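PDB 6Q9M: RIM-binding protein, isoform F from Drosophila melanogaster, which probably serves as an active-zone scaffold that couples synaptic vesicle recruitment to release sites, here represented by its central fibronectin type III array. Local coordinates for residues Ala156-Tyr161 with Asp200-Thr205; Ser117-Trp122 with Arg149-Gly154. All blocks are in the same frame, centred on the assembly; numbering follows the deposited sequence.

Contact 1: Ala156-Tyr161 with Asp200-Thr205; sequences APSTQY and DFRTLT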
loop_
_atom_site.group_PDB
_atom_site.type_symbol
_atom_site.label_atom_id
_atom_site.label_comp_id
_atom_site.label_asym_id
_atom_site.label_seq_id
_atom_site.Cartn_x
_atom_site.Cartn_y
_atom_site.Cartn_z
ATOM N N ALA A 156 9.165 19.049 -3.149
ATOM C CA ALA A 156 10.022 19.894 -2.338
ATOM C C ALA A 156 10.214 19.267 -0.958
ATOM O O ALA A 156 9.343 18.531 -0.480
ATOM C CB ALA A 156 9.419 21.298 -2.198
ATOM N N PRO A 157 11.336 19.518 -0.285
ATOM C CA PRO A 157 11.571 18.858 1.005
ATOM C C PRO A 157 10.682 19.439 2.092
ATOM O O PRO A 157 10.200 20.570 2.002
ATOM C CB PRO A 157 13.054 19.139 1.296
ATOM C CG PRO A 157 13.534 20.097 0.202
ATOM C CD PRO A 157 12.340 20.562 -0.560
ATOM N N SER A 158 10.461 18.629 3.129
ATOM C CA SER A 158 9.729 19.057 4.326
ATOM C C SER A 158 8.364 19.664 3.992
ATOM O O SER A 158 7.924 20.633 4.612
ATOM C CB SER A 158 10.567 20.039 5.148
ATOM O OG SER A 158 10.242 19.925 6.517
ATOM N N THR A 159 7.676 19.077 3.016
ATOM C CA THR A 159 6.447 19.633 2.470
ATOM C C THR A 159 5.352 18.586 2.501
ATOM O O THR A 159 5.607 17.394 2.279
ATOM C CB THR A 159 6.619 20.117 1.014
ATOM O OG1 THR A 159 7.721 21.028 0.926
ATOM C CG2 THR A 159 5.339 20.802 0.526
ATOM N N GLN A 160 4.134 19.041 2.764
ATOM C CA GLN A 160 2.987 18.161 2.879
ATOM C C GLN A 160 2.334 17.962 1.526
ATOM O O GLN A 160 2.130 18.918 0.777
ATOM C CB GLN A 160 1.962 18.726 3.852
ATOM C CG GLN A 160 2.183 18.261 5.260
ATOM C CD GLN A 160 2.007 19.381 6.239
ATOM O OE1 GLN A 160 1.723 20.514 5.853
ATOM N NE2 GLN A 160 2.180 19.082 7.515
ATOM N N TYR A 161 1.961 16.717 1.243
ATOM C CA TYR A 161 1.358 16.366 -0.025
ATOM C C TYR A 161 0.155 15.467 0.220
ATOM O O TYR A 161 0.176 14.603 1.105
ATOM C CB TYR A 161 2.366 15.678 -0.935
ATOM C CG TYR A 161 3.433 16.612 -1.439
ATOM C CD1 TYR A 161 3.142 17.569 -2.413
ATOM C CD2 TYR A 161 4.730 16.559 -0.931
ATOM C CE1 TYR A 161 4.117 18.418 -2.886
ATOM C CE2 TYR A 161 5.716 17.426 -1.392
ATOM C CZ TYR A 161 5.399 18.355 -2.370
ATOM O OH TYR A 161 6.364 19.210 -2.848
ATOM N N ASP A 200 -2.067 11.226 2.821
ATOM C CA ASP A 200 -1.320 12.402 3.234
ATOM C C ASP A 200 0.052 11.968 3.730
ATOM O O ASP A 200 0.162 11.003 4.493
ATOM C CB ASP A 200 -2.050 13.167 4.347
ATOM C CG ASP A 200 -3.331 13.841 3.857
ATOM O OD1 ASP A 200 -3.391 14.259 2.666
ATOM O OD2 ASP A 200 -4.282 13.954 4.668
ATOM N N PHE A 201 1.092 12.683 3.303
ATOM C CA PHE A 201 2.448 12.419 3.767
ATOM C C PHE A 201 3.257 13.702 3.647
ATOM O O PHE A 201 2.813 14.682 3.045
ATOM C CB PHE A 201 3.102 11.271 2.974
ATOM C CG PHE A 201 3.514 11.646 1.570
ATOM C CD1 PHE A 201 2.617 11.527 0.511
ATOM C CD2 PHE A 201 4.803 12.094 1.305
ATOM C CE1 PHE A 201 2.991 11.867 -0.785
ATOM C CE2 PHE A 201 5.194 12.443 -0.001
ATOM C CZ PHE A 201 4.283 12.335 -1.043
ATOM N N ARG A 202 4.453 13.694 4.239
ATOM C CA ARG A 202 5.369 14.829 4.194
ATOM C C ARG A 202 6.720 14.385 3.655
ATOM O O ARG A 202 7.199 13.299 3.999
ATOM C CB ARG A 202 5.573 15.455 5.575
ATOM C CG ARG A 202 6.520 16.659 5.519
ATOM C CD ARG A 202 6.898 17.241 6.880
ATOM N NE ARG A 202 5.843 17.156 7.881
ATOM C CZ ARG A 202 5.123 18.197 8.282
ATOM N NH1 ARG A 202 5.346 19.390 7.750
ATOM N NH2 ARG A 202 4.185 18.047 9.209
ATOM N N THR A 203 7.346 15.211 2.817
ATOM C CA THR A 203 8.673 14.825 2.357
ATOM C C THR A 203 9.698 15.005 3.477
ATOM O O THR A 203 9.452 15.679 4.478
ATOM C CB THR A 203 9.076 15.608 1.106
ATOM O OG1 THR A 203 8.798 17.014 1.264
ATOM C CG2 THR A 203 8.321 15.063 -0.097
ATOM N N LEU A 204 10.844 14.343 3.325
ATOM C CA LEU A 204 11.916 14.454 4.305
ATOM C C LEU A 204 12.588 15.825 4.202
ATOM O O LEU A 204 12.423 16.561 3.225
ATOM C CB LEU A 204 12.943 13.339 4.115
ATOM C CG LEU A 204 12.465 11.885 4.164
ATOM C CD1 LEU A 204 13.639 10.984 3.909
ATOM C CD2 LEU A 204 11.802 11.531 5.498
ATOM N N THR A 205 13.411 16.132 5.200
ATOM C CA THR A 205 14.088 17.421 5.294
ATOM C C THR A 205 15.459 17.336 4.639
ATOM O O THR A 205 16.192 16.363 4.825
ATOM C CB THR A 205 14.227 17.877 6.750
ATOM O OG1 THR A 205 12.995 17.641 7.451
ATOM C CG2 THR A 205 14.540 19.372 6.810
#
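Tyr-161 and Phe-201 exchange two backbone hydrogen bonds, with N of Tyr-161 2.8 Å from O of Phe-201 and N of Phe-201 3.1 Å from O of Tyr-161. The side chains of both residues lie on one face of the sheet, where CB of Tyr-161 sits over the Phe-201 ring in a CH-pi contact, 4.2 Å from its centroid. Beyond this pair Thr-203 takes over the polar work. Its N donates to O of Thr-159 (2.8 Å), and its OG1, lying between the backbone N and the carbonyl carbon (chi1 47°), accepts the N-H of Thr-159 at 2.9 Å. The hydroxyl also donates to O of Ala-156, though the modelled separation is so short that its length is doubtful. The turn is also tied to the 200-205 segment by N of Ser-158, which approaches O of Leu-204 from above the carbonyl plane at 2.9 Å. Within the turn, N of Ala-156 donates almost straight (177°) to OH of Tyr-161 at 2.8 Å, the tyrosine corner of Greek-key sandwiches, while OG1 of Thr-159 donates to O of Pro-157. Asp-200 has its salt bridge with Arg-162, and OG1 of Thr-205 is hydrogen-bonded to Asp-210. In its sheet, strand 160-167 runs between strands 131-135 and 198-202, the latter outermost within the chain, and Leu-204 is tied by its backbone to Thr-114.

Contact 2: Ser117-Trp122 with Arg149-Gly154; sequences SAVISW and RHTITG
Ala-118 with Ile-152 and Ile-120 with His-150 each exchange two backbone hydrogen bonds across strands that run antiparallel at 153°, the shortest from N of His-150 to O of Ile-120 at 2.7 Å. These residues turn their side chains to one face of the sheet. There CD1 of Ile-120 meets CD1 of Ile-152 at 3.8 Å as the two branched chains pass at a slant, and CG1 of Ile-152 also reaches CB of Ala-118 at 4.1 Å. Trp-122 ends this apolar row: N of Arg-149 sits 3.7 Å above the indole plane, displaced toward the rim near CH2. The ring of Trp-122 further meets His-131 edge-to-face and packs on Val-108 and Val-133.

The other face carries Val-119, Ser-121, Arg-149 and Thr-151. NH1 of Arg-149 donates to OG of Ser-121 at 3.1 Å and 159°, and the oxygen lies in the guanidinium plane. Farther back along the arginine, CD lies 4.1 Å from CG1 of Val-119, the chain being extended at chi2 (-158°), while CG2 of Val-119 approaches OG1 of Thr-151 at 3.4 Å. NH2 of Arg-149 forms a salt bridge with Asp-6, which would probably offset the nearby like charge of Arg-88. An alanine in place of Arg-149 would probably leave Asp-6 without its charged mate and OG of Ser-121 without this donor.

Strand 118-123 is the middle of a three-stranded sheet, with 106-111 on its other flank. The contact is one of the two strand pairings of that layer in the fibronectin type III beta sandwich, from which Trp-122 and Ile-152 pack on strands 131-135 and 138-143 of the facing sheet.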
loop_
_atom_site.group_PDB
_atom_site.type_symbol
_atom_site.label_atom_id
_atom_site.label_comp_id
_atom_site.label_asym_id
_atom_site.label_seq_id
_atom_site.Cartn_x
_atom_site.Cartn_y
_atom_site.Cartn_z
ATOM N N SER A 117 10.650 12.869 -3.374
ATOM C CA SER A 117 9.971 11.796 -4.084
ATOM C C SER A 117 9.300 10.855 -3.094
ATOM O O SER A 117 9.587 10.869 -1.896
ATOM C CB SER A 117 10.952 11.029 -4.963
ATOM O OG SER A 117 11.821 10.254 -4.151
ATOM N N ALA A 118 8.420 10.008 -3.626
ATOM C CA ALA A 118 7.721 9.003 -2.836
ATOM C C ALA A 118 7.204 7.927 -3.779
ATOM O O ALA A 118 6.948 8.188 -4.957
ATOM C CB ALA A 118 6.565 9.616 -2.028
ATOM N N VAL A 119 7.090 6.707 -3.270
ATOM C CA VAL A 119 6.449 5.624 -4.009
ATOM C C VAL A 119 4.993 5.570 -3.565
ATOM O O VAL A 119 4.703 5.470 -2.365
ATOM C CB VAL A 119 7.168 4.280 -3.790
ATOM C CG1 VAL A 119 6.275 3.079 -4.200
ATOM C CG2 VAL A 119 8.472 4.251 -4.578
ATOM N N ILE A 120 4.084 5.657 -4.531
ATOM C CA ILE A 120 2.646 5.637 -4.295
ATOM C C ILE A 120 2.116 4.285 -4.741
ATOM O O ILE A 120 2.284 3.909 -5.905
ATOM C CB ILE A 120 1.921 6.756 -5.068
ATOM C CG1 ILE A 120 2.569 8.129 -4.823
ATOM C CG2 ILE A 120 0.430 6.733 -4.741
ATOM C CD1 ILE A 120 2.503 8.601 -3.392
ATOM N N SER A 121 1.423 3.594 -3.836
ATOM C CA SER A 121 0.764 2.318 -4.081
ATOM C C SER A 121 -0.737 2.449 -3.831
ATOM O O SER A 121 -1.191 3.329 -3.085
ATOM C CB SER A 121 1.318 1.223 -3.166
ATOM O OG SER A 121 2.733 1.142 -3.272
ATOM N N TRP A 122 -1.505 1.548 -4.445
ATOM C CA TRP A 122 -2.945 1.509 -4.227
ATOM C C TRP A 122 -3.472 0.118 -4.556
ATOM O O TRP A 122 -2.758 -0.744 -5.082
ATOM C CB TRP A 122 -3.673 2.571 -5.060
ATOM C CG TRP A 122 -3.485 2.435 -6.536
ATOM C CD1 TRP A 122 -4.324 1.814 -7.413
ATOM C CD2 TRP A 122 -2.396 2.952 -7.317
ATOM N NE1 TRP A 122 -3.825 1.915 -8.696
ATOM C CE2 TRP A 122 -2.639 2.599 -8.661
ATOM C CE3 TRP A 122 -1.240 3.677 -7.009
ATOM C CZ2 TRP A 122 -1.760 2.931 -9.695
ATOM C CZ3 TRP A 122 -0.385 4.010 -8.025
ATOM C CH2 TRP A 122 -0.649 3.636 -9.359
ATOM N N ARG A 149 1.566 0.748 -8.530
ATOM C CA ARG A 149 2.593 1.519 -7.853
ATOM C C ARG A 149 3.117 2.543 -8.835
ATOM O O ARG A 149 3.169 2.286 -10.045
ATOM C CB ARG A 149 3.778 0.652 -7.384
ATOM C CG ARG A 149 3.557 -0.165 -6.129
ATOM C CD ARG A 149 4.909 -0.530 -5.483
ATOM N NE ARG A 149 5.021 -1.942 -5.123
ATOM C CZ ARG A 149 4.382 -2.523 -4.106
ATOM N NH1 ARG A 149 3.564 -1.807 -3.346
ATOM N NH2 ARG A 149 4.549 -3.825 -3.855
ATOM N N HIS A 150 3.537 3.687 -8.307
ATOM C CA HIS A 150 4.225 4.660 -9.146
ATOM C C HIS A 150 5.020 5.626 -8.288
ATOM O O HIS A 150 4.500 6.158 -7.301
ATOM C CB HIS A 150 3.252 5.442 -10.017
ATOM C CG HIS A 150 3.938 6.425 -10.892
ATOM N ND1 HIS A 150 4.671 6.042 -11.992
ATOM C CD2 HIS A 150 4.058 7.770 -10.805
ATOM C CE1 HIS A 150 5.193 7.109 -12.564
ATOM N NE2 HIS A 150 4.855 8.165 -11.850
ATOM N N THR A 151 6.260 5.876 -8.684
ATOM C CA THR A 151 7.088 6.863 -8.008
ATOM C C THR A 151 6.757 8.267 -8.503
ATOM O O THR A 151 6.786 8.524 -9.710
ATOM C CB THR A 151 8.562 6.564 -8.249
ATOM O OG1 THR A 151 8.871 5.250 -7.765
ATOM C CG2 THR A 151 9.409 7.597 -7.524
ATOM N N ILE A 152 6.421 9.171 -7.579
ATOM C CA ILE A 152 6.245 10.588 -7.895
ATOM C C ILE A 152 7.522 11.333 -7.533
ATOM O O ILE A 152 8.137 11.064 -6.493
ATOM C CB ILE A 152 5.026 11.200 -7.173
ATOM C CG1 ILE A 152 5.045 10.878 -5.673
ATOM C CG2 ILE A 152 3.722 10.757 -7.853
ATOM C CD1 ILE A 152 4.094 11.750 -4.841
ATOM N N THR A 153 7.933 12.257 -8.397
ATOM C CA THR A 153 9.106 13.105 -8.193
ATOM C C THR A 153 8.693 14.576 -8.254
ATOM O O THR A 153 7.507 14.915 -8.229
ATOM C CB THR A 153 10.204 12.801 -9.222
ATOM O OG1 THR A 153 9.702 13.002 -10.550
ATOM C CG2 THR A 153 10.704 11.379 -9.069
ATOM N N GLY A 154 9.684 15.463 -8.287
ATOM C CA GLY A 154 9.357 16.879 -8.373
ATOM C C GLY A 154 8.829 17.489 -7.093
ATOM O O GLY A 154 8.233 18.583 -7.135
#

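How the contacts relate
From the N terminus, the chain first lays down 117-122, passes through strands 131-135 and 138-143 of the facing sheet, and returns to close contact 2 at 149-154. Leu-155 alone then separates that segment from 156-161, where contact 1 opens; it closes at 200-205 after strand 160-167 and a link that is largely unmodelled. The two contacts are therefore in series, neither nested nor crossed. Contact 2 belongs to the three-stranded layer and contact 1 to the four-stranded one. Phe-201 joins them across the sandwich: its CZ lies 3.7 Å from CB of Ala-118 and 3.8 Å from CD1 of Ile-152, so the layers share one apolar interior.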